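Local coordinates for acyl-CoA dehydrogenase (Bacillus subtilis, PDB 5LNX), which uses FAD to oxidise saturated acyl-CoA thioesters to their 2,3-dehydroacyl-CoA counterparts, passing the electrons to an acceptor, at residues Ala62-Val65 and Ser66-Leu69; Gly92-Pro95 and Ile96-Phe99; Ala259-Tyr262 and Ala263-Val267; Val297-Ala300 and Ala301-Asn305. All blocks are in the same frame, centred on the assembly; numbering follows the deposited sequence.

Contact 1: residues Ala62-Val65 and Ser66-Leu69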
loop_
_atom_site.group_PDB
_atom_site.type_symbol
_atom_site.label_atom_id
_atom_site.label_comp_id
_atom_site.label_asym_id
_atom_site.label_seq_id
_atom_site.Cartn_x
_atom_site.Cartn_y
_atom_site.Cartn_z
ATOM N N ALA D 62 -33.155 -18.825 13.988
ATOM C CA ALA D 62 -32.165 -17.917 14.556
ATOM C C ALA D 62 -32.083 -16.630 13.721
ATOM O O ALA D 62 -32.794 -16.495 12.729
ATOM C CB ALA D 62 -30.807 -18.604 14.652
ATOM N N ASP D 63 -31.200 -15.713 14.134
ATOM C CA ASP D 63 -31.060 -14.406 13.506
ATOM C C ASP D 63 -29.841 -14.352 12.576
ATOM O O ASP D 63 -29.126 -15.336 12.375
ATOM C CB ASP D 63 -31.028 -13.279 14.562
ATOM C CG ASP D 63 -29.701 -13.221 15.342
ATOM O OD1 ASP D 63 -29.304 -12.108 15.761
ATOM O OD2 ASP D 63 -29.031 -14.266 15.498
ATOM N N VAL D 64 -29.623 -13.184 11.997
ATOM C CA VAL D 64 -28.679 -13.042 10.900
ATOM C C VAL D 64 -27.229 -12.926 11.410
ATOM O O VAL D 64 -26.288 -13.357 10.744
ATOM C CB VAL D 64 -29.129 -11.905 9.980
ATOM C CG1 VAL D 64 -29.043 -10.595 10.688
ATOM C CG2 VAL D 64 -28.385 -11.862 8.652
ATOM N N VAL D 65 -27.044 -12.338 12.584
ATOM C CA VAL D 65 -25.723 -12.343 13.241
ATOM C C VAL D 65 -25.241 -13.784 13.502
ATOM O O VAL D 65 -24.164 -14.169 13.075
ATOM C CB VAL D 65 -25.749 -11.551 14.559
ATOM C CG1 VAL D 65 -24.479 -11.787 15.383
ATOM C CG2 VAL D 65 -25.924 -10.070 14.268
ATOM N N SER D 66 -26.091 -14.587 14.135
ATOM C CA SER D 66 -25.808 -16.011 14.347
ATOM C C SER D 66 -25.432 -16.751 13.055
ATOM O O SER D 66 -24.550 -17.616 13.042
ATOM C CB SER D 66 -27.018 -16.688 14.962
ATOM O OG SER D 66 -27.397 -16.070 16.174
ATOM N N TYR D 67 -26.140 -16.416 11.982
ATOM C CA TYR D 67 -25.938 -17.037 10.688
ATOM C C TYR D 67 -24.588 -16.645 10.097
ATOM O O TYR D 67 -23.852 -17.478 9.580
ATOM C CB TYR D 67 -27.076 -16.629 9.737
ATOM C CG TYR D 67 -26.719 -16.746 8.265
ATOM C CD1 TYR D 67 -26.504 -17.985 7.682
ATOM C CD2 TYR D 67 -26.581 -15.616 7.483
ATOM C CE1 TYR D 67 -26.180 -18.098 6.347
ATOM C CE2 TYR D 67 -26.243 -15.708 6.151
ATOM C CZ TYR D 67 -26.057 -16.955 5.579
ATOM O OH TYR D 67 -25.714 -17.048 4.243
ATOM N N ILE D 68 -24.333 -15.355 10.084
ATOM C CA ILE D 68 -23.087 -14.800 9.545
ATOM C C ILE D 68 -21.935 -15.285 10.388
ATOM O O ILE D 68 -20.868 -15.626 9.885
ATOM C CB ILE D 68 -23.093 -13.270 9.596
ATOM C CG1 ILE D 68 -23.479 -12.687 8.244
ATOM C CG2 ILE D 68 -21.701 -12.675 9.416
ATOM C CD1 ILE D 68 -24.834 -12.669 7.568
ATOM N N LEU D 69 -22.178 -15.318 11.685
ATOM C CA LEU D 69 -21.258 -15.913 12.655
ATOM C C LEU D 69 -20.869 -17.331 12.274
ATOM O O LEU D 69 -19.696 -17.703 12.299
ATOM C CB LEU D 69 -21.929 -15.891 14.026
ATOM C CG LEU D 69 -21.309 -16.466 15.271
ATOM C CD1 LEU D 69 -20.385 -15.415 15.876
ATOM C CD2 LEU D 69 -22.423 -16.795 16.245
#
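This is an N-cap contact, made in the N-terminal helical domain of the acyl-CoA dehydrogenase fold, where the chain passes from a loop into helix 64-77. Asp63 sits just before the helix and bends its carboxylate back over the first turn. CG lies between the backbone N and the carbonyl carbon (chi1 74°), and this rotation brings OD2 to Ser66, three residues on. OD2 accepts two bonds there. Ser66 OG, turned beside its own backbone N, donates to Asp63 OD2 at 2.5 Å, nearly along the C-O axis; Ser66 N reaches the same OD2 at 3.3 Å from well above the carboxylate plane. Gln7 adds a weak bond to it. Aspartate suits the place because it is short enough to fold back and carries an acceptor for an N-H that has no helical carbonyl ahead of it. The helical pattern starts with Tyr67 N on Asp63 O and continues with Ile68 N on Val64 O at 2.9 Å. Val64 and Ile68 point the same way, CG2 of Val64 lying 3.8 Å from CD1 of Ile68, and these branched apolar chains suit a face turned to helices 229-265 and 277-305. Tyr67 leads off toward helix 79-90. A negative carboxylate at the positive end of the helix dipole, gripped by both an amide and a hydroxyl, would be expected to steady the helix start and to favour the ionised form of Asp63.

Contact 2: residues Gly92-Pro95 and Ile96-Phe99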
loop_
_atom_site.group_PDB
_atom_site.type_symbol
_atom_site.label_atom_id
_atom_site.label_comp_id
_atom_site.label_asym_id
_atom_site.label_seq_id
_atom_site.Cartn_x
_atom_site.Cartn_y
_atom_site.Cartn_z
ATOM N N GLY D 92 -29.797 -18.674 -2.377
ATOM C CA GLY D 92 -30.524 -19.870 -2.808
ATOM C C GLY D 92 -31.845 -20.113 -2.092
ATOM O O GLY D 92 -32.749 -20.728 -2.644
ATOM N N THR D 93 -31.947 -19.673 -0.846
ATOM C CA THR D 93 -33.141 -19.954 -0.017
ATOM C C THR D 93 -33.876 -18.651 0.362
ATOM O O THR D 93 -35.113 -18.598 0.361
ATOM C CB THR D 93 -32.862 -20.812 1.245
ATOM O OG1 THR D 93 -32.513 -19.918 2.283
ATOM C CG2 THR D 93 -31.742 -21.852 1.069
ATOM N N ASN D 94 -33.120 -17.600 0.680
ATOM C CA ASN D 94 -33.703 -16.333 1.173
ATOM C C ASN D 94 -34.592 -15.622 0.151
ATOM O O ASN D 94 -35.599 -15.024 0.519
ATOM C CB ASN D 94 -32.604 -15.367 1.671
ATOM C CG ASN D 94 -32.171 -15.628 3.113
ATOM O OD1 ASN D 94 -32.648 -16.546 3.772
ATOM N ND2 ASN D 94 -31.300 -14.766 3.620
ATOM N N PRO D 95 -34.225 -15.667 -1.138
ATOM C CA PRO D 95 -35.092 -15.000 -2.116
ATOM C C PRO D 95 -36.503 -15.547 -2.083
ATOM O O PRO D 95 -37.457 -14.767 -2.122
ATOM C CB PRO D 95 -34.423 -15.301 -3.459
ATOM C CG PRO D 95 -32.993 -15.570 -3.130
ATOM C CD PRO D 95 -33.003 -16.208 -1.769
ATOM N N ILE D 96 -36.626 -16.863 -1.953
ATOM C CA ILE D 96 -37.943 -17.483 -1.732
ATOM C C ILE D 96 -38.562 -16.974 -0.427
ATOM O O ILE D 96 -39.713 -16.537 -0.397
ATOM C CB ILE D 96 -37.873 -19.022 -1.651
ATOM C CG1 ILE D 96 -37.328 -19.615 -2.960
ATOM C CG2 ILE D 96 -39.256 -19.593 -1.330
ATOM C CD1 ILE D 96 -37.155 -21.119 -2.943
ATOM N N LEU D 97 -37.777 -17.039 0.648
ATOM C CA LEU D 97 -38.233 -16.645 1.974
ATOM C C LEU D 97 -38.792 -15.221 2.001
ATOM O O LEU D 97 -39.813 -14.962 2.644
ATOM C CB LEU D 97 -37.109 -16.779 3.018
ATOM C CG LEU D 97 -37.395 -16.222 4.434
ATOM C CD1 LEU D 97 -38.626 -16.878 5.052
ATOM C CD2 LEU D 97 -36.205 -16.404 5.347
ATOM N N TYR D 98 -38.126 -14.309 1.303
ATOM C CA TYR D 98 -38.422 -12.873 1.432
ATOM C C TYR D 98 -39.363 -12.312 0.359
ATOM O O TYR D 98 -40.026 -11.299 0.588
ATOM C CB TYR D 98 -37.122 -12.070 1.458
ATOM C CG TYR D 98 -36.311 -12.266 2.720
ATOM C CD1 TYR D 98 -36.886 -12.085 3.975
ATOM C CD2 TYR D 98 -34.965 -12.626 2.661
ATOM C CE1 TYR D 98 -36.152 -12.285 5.132
ATOM C CE2 TYR D 98 -34.224 -12.818 3.813
ATOM C CZ TYR D 98 -34.824 -12.651 5.046
ATOM O OH TYR D 98 -34.089 -12.832 6.195
ATOM N N PHE D 99 -39.366 -12.928 -0.818
ATOM C CA PHE D 99 -40.151 -12.433 -1.958
ATOM C C PHE D 99 -41.167 -13.430 -2.494
ATOM O O PHE D 99 -42.015 -13.078 -3.313
ATOM C CB PHE D 99 -39.220 -11.965 -3.080
ATOM C CG PHE D 99 -38.331 -10.818 -2.675
ATOM C CD1 PHE D 99 -38.756 -9.509 -2.820
ATOM C CD2 PHE D 99 -37.084 -11.053 -2.100
ATOM C CE1 PHE D 99 -37.947 -8.455 -2.445
ATOM C CE2 PHE D 99 -36.262 -9.996 -1.720
ATOM C CZ PHE D 99 -36.695 -8.693 -1.895
#
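Asn94 O takes the N-H of Tyr98 at 2.7 Å, the shortest hydrogen bond in the opening turn of the short helix 94-99, which belongs to the helical N-terminal domain. The bond before it in the chain runs from Leu97 N to Thr93 O at 3.1 Å. Pro95 fits here, since a residue in the first turn needs no N-H for an earlier carbonyl; together with Ile96 it packs on Ile165 of strand 163-169, and Ile96 also meets helix 102-114. The side chains of Asn94 and Tyr98 run alongside each other, with the amide turned 68° from the ring. Asn94 meets the CD2-CE2 side of the ring, with Tyr98 CE2 3.5 Å from Asn94 CG. Both residues also touch Asn236 of helix 229-265, so a compact, flat amide suits the buried place between tyrosine and helix. With an alanine in place of Asn94 the amide is gone, and the Tyr98 ring would probably lose its flat neighbour at CE2 and turn more freely. CG of Leu97 rests 4.1 Å above one face of the Tyr98 ring, offset toward the rim. In the next pair along, Pro95 O meets the Phe99 ring in its plane, at the edge, with CD2 of Phe99 3.7 Å from that oxygen.

Contact 3: residues Ala259-Tyr262 and Ala263-Val267. With FAD (flavin-adenine dinucleotide), chain Q.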
loop_
_atom_site.group_PDB
_atom_site.type_symbol
_atom_site.label_atom_id
_atom_site.label_comp_id
_atom_site.label_asym_id
_atom_site.label_seq_id
_atom_site.Cartn_x
_atom_site.Cartn_y
_atom_site.Cartn_z
ATOM N N ALA D 259 0.092 -18.432 11.114
ATOM C CA ALA D 259 1.319 -17.636 10.987
ATOM C C ALA D 259 2.010 -17.357 12.340
ATOM O O ALA D 259 3.230 -17.286 12.414
ATOM C CB ALA D 259 1.025 -16.323 10.287
ATOM N N VAL D 260 1.209 -17.187 13.385
ATOM C CA VAL D 260 1.709 -16.864 14.718
ATOM C C VAL D 260 2.425 -18.085 15.304
ATOM O O VAL D 260 3.616 -18.046 15.622
ATOM C CB VAL D 260 0.567 -16.436 15.663
ATOM C CG1 VAL D 260 1.045 -16.395 17.116
ATOM C CG2 VAL D 260 0.018 -15.081 15.254
ATOM N N ASP D 261 1.656 -19.151 15.446
ATOM C CA ASP D 261 2.106 -20.481 15.833
ATOM C C ASP D 261 3.398 -20.898 15.099
ATOM O O ASP D 261 4.393 -21.314 15.716
ATOM C CB ASP D 261 0.915 -21.469 15.521
ATOM C CG ASP D 261 1.294 -22.933 15.662
ATOM O OD1 ASP D 261 2.148 -23.282 14.861
ATOM O OD2 ASP D 261 0.747 -23.755 16.469
ATOM N N TYR D 262 3.395 -20.829 13.784
ATOM C CA TYR D 262 4.611 -21.239 13.035
ATOM C C TYR D 262 5.802 -20.350 13.392
ATOM O O TYR D 262 6.924 -20.831 13.512
ATOM C CB TYR D 262 4.409 -21.220 11.524
ATOM C CG TYR D 262 5.613 -21.685 10.745
ATOM C CD1 TYR D 262 5.838 -23.045 10.475
ATOM C CD2 TYR D 262 6.534 -20.763 10.259
ATOM C CE1 TYR D 262 6.956 -23.463 9.763
ATOM C CE2 TYR D 262 7.667 -21.171 9.565
ATOM C CZ TYR D 262 7.867 -22.521 9.310
ATOM O OH TYR D 262 8.976 -22.892 8.562
ATOM N N ALA D 263 5.540 -19.052 13.485
ATOM C CA ALA D 263 6.567 -18.023 13.645
ATOM C C ALA D 263 7.257 -18.085 15.000
ATOM O O ALA D 263 8.320 -17.478 15.189
ATOM C CB ALA D 263 5.952 -16.645 13.460
ATOM N N LYS D 264 6.558 -18.702 15.945
ATOM C CA LYS D 264 6.979 -18.834 17.339
ATOM C C LYS D 264 7.883 -20.042 17.504
ATOM O O LYS D 264 8.812 -20.032 18.325
ATOM C CB LYS D 264 5.759 -19.017 18.261
ATOM C CG LYS D 264 5.114 -17.710 18.697
ATOM C CD LYS D 264 3.735 -17.926 19.271
ATOM C CE LYS D 264 3.833 -18.366 20.716
ATOM N NZ LYS D 264 2.500 -18.780 21.226
ATOM N N GLN D 265 7.563 -21.077 16.734
ATOM C CA GLN D 265 8.204 -22.390 16.779
ATOM C C GLN D 265 9.427 -22.400 15.871
ATOM O O GLN D 265 10.467 -22.988 16.188
ATOM C CB GLN D 265 7.199 -23.469 16.296
ATOM C CG GLN D 265 7.836 -24.727 15.661
ATOM C CD GLN D 265 7.101 -25.334 14.440
ATOM O OE1 GLN D 265 7.754 -25.721 13.451
ATOM N NE2 GLN D 265 5.775 -25.340 14.453
ATOM N N ARG D 266 9.287 -21.787 14.713
ATOM C CA ARG D 266 10.344 -21.826 13.697
ATOM C C ARG D 266 11.536 -20.952 14.083
ATOM O O ARG D 266 11.391 -19.742 14.286
ATOM C CB ARG D 266 9.831 -21.371 12.339
ATOM C CG ARG D 266 10.928 -21.292 11.297
ATOM C CD ARG D 266 11.442 -22.665 10.904
ATOM N NE ARG D 266 12.423 -22.542 9.835
ATOM C CZ ARG D 266 13.015 -23.570 9.232
ATOM N NH1 ARG D 266 12.800 -24.804 9.660
ATOM N NH2 ARG D 266 13.881 -23.358 8.224
ATOM N N VAL D 267 12.703 -21.588 14.136
ATOM C CA VAL D 267 13.917 -20.963 14.633
ATOM C C VAL D 267 14.874 -20.818 13.475
ATOM O O VAL D 267 15.081 -21.766 12.711
ATOM C CB VAL D 267 14.594 -21.797 15.765
ATOM C CG1 VAL D 267 13.651 -21.949 16.939
HETATM P PA FAD Q . 13.050 -19.588 6.791
HETATM O O1A FAD Q . 12.440 -20.493 7.844
HETATM O O2A FAD Q . 14.497 -19.228 6.741
HETATM O O5B FAD Q . 12.379 -18.126 6.988
HETATM C C5B FAD Q . 10.962 -17.997 7.120
HETATM C C4B FAD Q . 10.541 -16.540 7.331
HETATM O O4B FAD Q . 11.306 -15.997 8.399
HETATM C C3B FAD Q . 10.784 -15.677 6.113
HETATM O O3B FAD Q . 9.657 -14.834 5.856
HETATM C C2B FAD Q . 11.996 -14.853 6.458
HETATM O O2B FAD Q . 11.862 -13.542 5.903
HETATM C C1B FAD Q . 11.935 -14.810 7.962
HETATM N N9A FAD Q . 13.218 -14.633 8.638
HETATM C C8A FAD Q . 13.985 -15.587 9.196
HETATM N N7A FAD Q . 15.074 -15.041 9.793
HETATM C C5A FAD Q . 14.967 -13.702 9.632
HETATM C C6A FAD Q . 15.732 -12.508 10.030
HETATM N N6A FAD Q . 16.874 -12.663 10.708
HETATM N N1A FAD Q . 15.242 -11.285 9.691
HETATM C C2A FAD Q . 14.093 -11.133 8.991
HETATM N N3A FAD Q . 13.346 -12.175 8.624
HETATM C C4A FAD Q . 13.727 -13.442 8.892
HETATM N N1 FAD Q . 17.333 -23.703 -2.138
HETATM C C2 FAD Q . 18.494 -24.033 -2.775
HETATM O O2 FAD Q . 19.577 -23.954 -2.150
HETATM N N3 FAD Q . 18.497 -24.420 -4.076
HETATM C C4 FAD Q . 17.388 -24.506 -4.819
HETATM O O4 FAD Q . 17.441 -24.886 -6.005
HETATM C C4X FAD Q . 16.104 -24.166 -4.199
HETATM N N5 FAD Q . 14.962 -24.215 -4.908
HETATM C C5X FAD Q . 13.769 -23.908 -4.333
HETATM C C6 FAD Q . 12.599 -24.032 -5.073
HETATM C C7 FAD Q . 11.383 -23.713 -4.510
HETATM C C7M FAD Q . 10.132 -23.816 -5.332
HETATM C C8 FAD Q . 11.322 -23.310 -3.102
HETATM C C8M FAD Q . 10.012 -22.959 -2.458
HETATM C C9 FAD Q . 12.480 -23.205 -2.357
HETATM C C9A FAD Q . 13.724 -23.492 -2.901
HETATM N N10 FAD Q . 14.931 -23.398 -2.139
HETATM C C10 FAD Q . 16.131 -23.752 -2.775
HETATM C "C1'" FAD Q . 14.948 -23.032 -0.708
HETATM C "C2'" FAD Q . 14.849 -21.552 -0.401
HETATM O "O2'" FAD Q . 16.147 -21.039 -0.618
HETATM C "C3'" FAD Q . 14.388 -21.312 1.039
HETATM O "O3'" FAD Q . 12.956 -21.502 1.131
HETATM C "C4'" FAD Q . 14.748 -19.941 1.635
HETATM O "O4'" FAD Q . 16.154 -19.684 1.492
HETATM C "C5'" FAD Q . 14.354 -19.805 3.108
HETATM O "O5'" FAD Q . 14.214 -21.088 3.740
HETATM P P FAD Q . 12.935 -21.486 4.691
HETATM O O1P FAD Q . 11.822 -21.825 3.713
HETATM O O2P FAD Q . 13.287 -22.438 5.820
HETATM O O3P FAD Q . 12.516 -20.064 5.351
#
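Arg266 sets its CB over one face of Tyr262 and carries the rest of its chain along the ring's rim to OH before its guanidinium reaches the pyrophosphate of FAD, so one side chain both packs on an aromatic ring and binds phosphate. CB of Arg266 makes a CH-pi contact, 3.9 Å from the ring centroid of Tyr262. With CG anti to the backbone N (chi1 175°) and a bend at chi2, the chain then follows the ring outward, and CD comes to 3.4 Å from Tyr262 OH. The guanidinium and ring planes are 21° apart. Its NE donates to FAD O1A at 2.9 Å, NH2 adds a weak bond to the same oxygen, and NH2 also lies 2.6 Å from FAD O2P. NH1 is taken by the carbonyl of Pro126 of the third subunit, so all three nitrogens have partners. Arginine suits the site through its length, its charge opposite to the phosphates and its several donors, while the tyrosine ring beside it is likely to restrict how the long chain can swing. Arg266 N bonds to Tyr262 O at 2.8 Å where the chain leaves helical geometry, whereas several bonds of the preceding turn are weak. The contact thus closes helix 229-265: strand 267-268 follows after Arg266, Tyr262 stacks on Tyr336 of helix 332-336, Ala259 and Val260 lean on Leu283 of helix 277-305, and Val260 and Lys264 touch the C-terminal helix of the second subunit.

Contact 4: residues Val297-Ala300 and Ala301-Asn305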
loop_
_atom_site.group_PDB
_atom_site.type_symbol
_atom_site.label_atom_id
_atom_site.label_comp_id
_atom_site.label_asym_id
_atom_site.label_seq_id
_atom_site.Cartn_x
_atom_site.Cartn_y
_atom_site.Cartn_z
ATOM N N VAL D 297 -18.021 -6.263 9.433
ATOM C CA VAL D 297 -18.881 -7.409 9.142
ATOM C C VAL D 297 -20.087 -7.466 10.073
ATOM O O VAL D 297 -21.233 -7.464 9.632
ATOM C CB VAL D 297 -18.113 -8.747 9.278
ATOM C CG1 VAL D 297 -19.065 -9.936 9.185
ATOM C CG2 VAL D 297 -17.035 -8.859 8.214
ATOM N N TYR D 298 -19.811 -7.506 11.366
ATOM C CA TYR D 298 -20.860 -7.710 12.378
ATOM C C TYR D 298 -21.799 -6.534 12.588
ATOM O O TYR D 298 -22.955 -6.733 12.942
ATOM C CB TYR D 298 -20.242 -8.174 13.706
ATOM C CG TYR D 298 -19.800 -9.613 13.590
ATOM C CD1 TYR D 298 -20.743 -10.637 13.461
ATOM C CD2 TYR D 298 -18.449 -9.946 13.499
ATOM C CE1 TYR D 298 -20.354 -11.957 13.261
ATOM C CE2 TYR D 298 -18.048 -11.256 13.311
ATOM C CZ TYR D 298 -19.000 -12.258 13.195
ATOM O OH TYR D 298 -18.618 -13.563 13.058
ATOM N N HIS D 299 -21.301 -5.321 12.389
ATOM C CA HIS D 299 -22.152 -4.137 12.438
ATOM C C HIS D 299 -23.085 -4.087 11.210
ATOM O O HIS D 299 -24.257 -3.708 11.310
ATOM C CB HIS D 299 -21.318 -2.858 12.513
ATOM C CG HIS D 299 -22.130 -1.605 12.426
ATOM N ND1 HIS D 299 -23.121 -1.301 13.332
ATOM C CD2 HIS D 299 -22.109 -0.583 11.536
ATOM C CE1 HIS D 299 -23.674 -0.145 13.011
ATOM N NE2 HIS D 299 -23.077 0.315 11.926
ATOM N N ALA D 300 -22.540 -4.463 10.059
ATOM C CA ALA D 300 -23.320 -4.610 8.827
ATOM C C ALA D 300 -24.461 -5.611 9.005
ATOM O O ALA D 300 -25.585 -5.394 8.530
ATOM C CB ALA D 300 -22.422 -5.048 7.684
ATOM N N ALA D 301 -24.150 -6.720 9.665
ATOM C CA ALA D 301 -25.123 -7.796 9.902
ATOM C C ALA D 301 -26.112 -7.435 11.012
ATOM O O ALA D 301 -27.238 -7.921 11.041
ATOM C CB ALA D 301 -24.412 -9.087 10.250
ATOM N N ASP D 302 -25.658 -6.594 11.930
ATOM C CA ASP D 302 -26.489 -6.076 13.017
ATOM C C ASP D 302 -27.493 -5.036 12.489
ATOM O O ASP D 302 -28.598 -4.881 13.025
ATOM C CB ASP D 302 -25.590 -5.460 14.100
ATOM C CG ASP D 302 -26.371 -4.920 15.291
ATOM O OD1 ASP D 302 -27.345 -5.567 15.755
ATOM O OD2 ASP D 302 -25.998 -3.819 15.758
ATOM N N LEU D 303 -27.081 -4.297 11.468
ATOM C CA LEU D 303 -27.963 -3.333 10.795
ATOM C C LEU D 303 -29.079 -4.084 10.100
ATOM O O LEU D 303 -30.253 -3.794 10.291
ATOM C CB LEU D 303 -27.195 -2.500 9.755
ATOM C CG LEU D 303 -26.404 -1.299 10.280
ATOM C CD1 LEU D 303 -25.554 -0.783 9.123
ATOM C CD2 LEU D 303 -27.271 -0.179 10.833
ATOM N N HIS D 304 -28.688 -5.088 9.338
ATOM C CA HIS D 304 -29.637 -5.908 8.630
ATOM C C HIS D 304 -30.594 -6.641 9.566
ATOM O O HIS D 304 -31.779 -6.825 9.265
ATOM C CB HIS D 304 -28.955 -6.907 7.700
ATOM C CG HIS D 304 -29.906 -7.433 6.680
ATOM N ND1 HIS D 304 -30.136 -6.755 5.502
ATOM C CD2 HIS D 304 -30.874 -8.376 6.762
ATOM C CE1 HIS D 304 -31.135 -7.326 4.854
ATOM N NE2 HIS D 304 -31.599 -8.313 5.596
ATOM N N ASN D 305 -30.046 -7.140 10.656
ATOM C CA ASN D 305 -30.836 -7.805 11.694
ATOM C C ASN D 305 -31.892 -6.893 12.310
ATOM O O ASN D 305 -32.949 -7.363 12.709
ATOM C CB ASN D 305 -29.918 -8.311 12.816
ATOM C CG ASN D 305 -30.646 -9.223 13.791
ATOM O OD1 ASN D 305 -31.406 -10.098 13.380
ATOM N ND2 ASN D 305 -30.386 -9.047 15.083
#
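His299 and Leu303, one turn apart, meet near the C-terminal end of helix 277-305, a long helix of the C-terminal helical domain of the acyl-CoA dehydrogenase fold. Backbone hydrogen bonds come first. Each links a carbonyl to the N-H four residues on: Ala301 N to Val297 O, Asp302 N to Tyr298 O, Leu303 N to His299 O at 2.9 Å, and His304 N to Ala300 O. The pattern is plain alpha helix up to its last residues, and the two alanines in the middle suit it by their small bulk; CB of Ala300 fits against Ile242 of helix 229-265 and Glu313 of helix 311-326. Next is the CH-pi contact. The CG of Leu303 stands over one face of the imidazole, 4.2 Å from its centroid and offset toward the rim. The leucine gets there because CG lies anti to its carbonyl carbon (chi1 -82°), which swings the branch back along the helix toward the preceding turn. Replacing Leu303 by a serine would remove the branch over the imidazole and would probably leave His299 freer to turn, loosening its ring contact with His295 of the second subunit. A flat histidine suits this place, since it can take leucine on a face and still reach across the subunit interface. Among polar contacts made elsewhere, Tyr298 OH is hydrogen-bonded to His72 of helix 64-77. The tip of the leucine ends against a ring nitrogen, CD1 of Leu303 lying 3.9 Å from NE2 of His299.

Contacts 1 and 4 are neighbours: their centres lie about 9 Å apart, and they touch where helix 64-77 rests on helix 277-305, with Leu69 CA 3.6 Å from Tyr298 OH. The N-terminal and C-terminal helical domains are joined there. Contact 2 stands close by without touching, its nearest atoms about 6 Å from contact 1 and about 5 Å from contact 4. Contact 3 is remote, its centre about 45 Å from that of contact 2 and on the opposite side of the chain's centre; it binds FAD directly through Arg266. A different FAD of the assembly lies about 12 Å from the Tyr67 side chain of contact 1 and about 9 Å from Gly92 of contact 2.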